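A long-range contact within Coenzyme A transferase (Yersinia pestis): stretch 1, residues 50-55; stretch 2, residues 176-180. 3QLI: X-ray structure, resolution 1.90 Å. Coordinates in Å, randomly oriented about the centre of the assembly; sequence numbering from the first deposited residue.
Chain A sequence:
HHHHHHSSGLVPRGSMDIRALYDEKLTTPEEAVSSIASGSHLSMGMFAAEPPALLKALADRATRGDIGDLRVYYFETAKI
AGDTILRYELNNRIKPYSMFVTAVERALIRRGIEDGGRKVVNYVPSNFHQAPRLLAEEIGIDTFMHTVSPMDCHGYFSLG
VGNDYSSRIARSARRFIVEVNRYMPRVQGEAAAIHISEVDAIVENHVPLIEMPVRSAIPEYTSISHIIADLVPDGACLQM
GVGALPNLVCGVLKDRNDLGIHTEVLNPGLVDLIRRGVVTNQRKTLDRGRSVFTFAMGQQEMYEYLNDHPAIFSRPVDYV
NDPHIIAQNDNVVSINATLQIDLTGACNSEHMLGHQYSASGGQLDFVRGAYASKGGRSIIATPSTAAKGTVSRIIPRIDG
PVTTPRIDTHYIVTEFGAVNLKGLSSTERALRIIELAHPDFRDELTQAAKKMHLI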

# COMPACT_ATOMS: atom_id res chain seq x y z
N GLU A 50 26.21 -1.48 11.52
CA GLU A 50 27.17 -0.50 11.00
C GLU A 50 28.53 -0.83 11.60
O GLU A 50 28.64 -1.08 12.79
CB GLU A 50 26.74 0.92 11.37
CG GLU A 50 25.34 1.31 10.87
CD GLU A 50 24.90 2.69 11.33
OE1 GLU A 50 25.48 3.21 12.31
OE2 GLU A 50 23.97 3.25 10.72
N PRO A 51 29.57 -0.83 10.77
CA PRO A 51 30.91 -1.24 11.24
C PRO A 51 31.79 -0.06 11.72
O PRO A 51 32.26 0.71 10.89
CB PRO A 51 31.51 -1.93 10.00
CG PRO A 51 30.87 -1.23 8.85
CD PRO A 51 29.49 -0.78 9.30
N PRO A 52 32.00 0.06 13.04
CA PRO A 52 32.66 1.26 13.58
C PRO A 52 34.09 1.49 13.11
O PRO A 52 34.44 2.64 12.89
CB PRO A 52 32.63 1.03 15.10
CG PRO A 52 32.41 -0.46 15.27
CD PRO A 52 31.51 -0.83 14.11
N ALA A 53 34.89 0.45 12.97
CA ALA A 53 36.28 0.67 12.57
C ALA A 53 36.38 1.08 11.10
O ALA A 53 37.17 1.97 10.73
CB ALA A 53 37.14 -0.56 12.87
N LEU A 54 35.57 0.44 10.26
CA LEU A 54 35.54 0.76 8.83
C LEU A 54 34.98 2.16 8.63
O LEU A 54 35.49 2.92 7.82
CB LEU A 54 34.70 -0.27 8.05
CG LEU A 54 35.31 -1.67 7.94
CD1 LEU A 54 34.33 -2.66 7.29
CD2 LEU A 54 36.63 -1.64 7.15
N LEU A 55 33.94 2.51 9.37
CA LEU A 55 33.33 3.84 9.21
C LEU A 55 34.25 4.95 9.75
O LEU A 55 34.29 6.05 9.18
CB LEU A 55 31.96 3.89 9.88
CG LEU A 55 30.92 3.02 9.16
CD1 LEU A 55 29.60 3.07 9.91
CD2 LEU A 55 30.73 3.43 7.70
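Stretch 2 (176-180) FIVEV

Residues 176-180 form the end portion of an extended strand that begins earlier in the chain, and they pass beside the start of a helix in the first stretch. Judged from CA positions, the strand runs roughly opposite to the segment from Pro52 to Leu55. Pro51 occupies the N-cap position, and the first turn is closed by a hydrogen bond from Leu55 N to Pro51 O (2.9 Å). The backbones come nearest at Pro51 and Glu179, whose CA atoms are 6.1 Å apart. No main-chain to main-chain hydrogen bond joins the two stretches; the polar link runs from the Glu179 side chain to backbone amides of the helix.

Glu179 dominates the contact. Its CA-to-CB bond points toward the first stretch, and with chi1 and chi2 both t the side chain extends to bring its carboxylate to the amides of the first turn. Ala53 N donates a hydrogen bond to Glu179 OE2 (3.0 Å, 167°), and Leu54 N donates one to Glu179 OE1 (2.9 Å, 154°). The prolines pack against the same group, with Pro51 CB 3.3 Å from Glu179 OE1 and Pro52 CD 3.3 Å from Glu179 OE2. The CA-to-CB bond of Ile177 is also directed toward the first stretch, and Ile177 CG2 meets Leu54 CD1 at 3.7 Å in an apolar contact. That of Val178, between them, is directed away.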

# COMPACT_ATOMS: atom_id res chain seq x y z
N PHE A 176 32.61 -6.40 -1.13
CA PHE A 176 32.02 -6.62 0.19
C PHE A 176 33.14 -6.65 1.22
O PHE A 176 34.04 -7.49 1.14
CB PHE A 176 31.24 -7.93 0.19
CG PHE A 176 30.59 -8.27 1.51
CD1 PHE A 176 30.03 -7.28 2.31
CD2 PHE A 176 30.53 -9.59 1.93
CE1 PHE A 176 29.42 -7.60 3.51
CE2 PHE A 176 29.92 -9.91 3.15
CZ PHE A 176 29.36 -8.92 3.93
N ILE A 177 33.09 -5.73 2.17
CA ILE A 177 34.12 -5.60 3.20
C ILE A 177 33.50 -5.90 4.55
O ILE A 177 32.51 -5.27 4.92
CB ILE A 177 34.67 -4.16 3.26
CG1 ILE A 177 35.09 -3.69 1.86
CG2 ILE A 177 35.83 -4.06 4.27
CD1 ILE A 177 35.60 -2.25 1.82
N VAL A 178 34.07 -6.86 5.30
CA VAL A 178 33.49 -7.20 6.60
C VAL A 178 34.35 -6.73 7.77
O VAL A 178 35.57 -6.64 7.67
CB VAL A 178 33.22 -8.71 6.74
CG1 VAL A 178 32.37 -9.21 5.59
CG2 VAL A 178 34.54 -9.46 6.82
N GLU A 179 33.68 -6.44 8.87
CA GLU A 179 34.34 -6.14 10.13
C GLU A 179 33.94 -7.24 11.11
O GLU A 179 32.80 -7.29 11.59
CB GLU A 179 33.90 -4.77 10.63
CG GLU A 179 34.48 -4.37 11.99
CD GLU A 179 34.44 -2.87 12.20
OE1 GLU A 179 34.56 -2.13 11.19
OE2 GLU A 179 34.30 -2.42 13.36
N VAL A 180 34.89 -8.13 11.38
CA VAL A 180 34.70 -9.25 12.29
C VAL A 180 34.64 -8.73 13.72
O VAL A 180 35.48 -7.92 14.15
CB VAL A 180 35.84 -10.29 12.13
CG1 VAL A 180 35.86 -11.28 13.31
CG2 VAL A 180 35.72 -11.01 10.79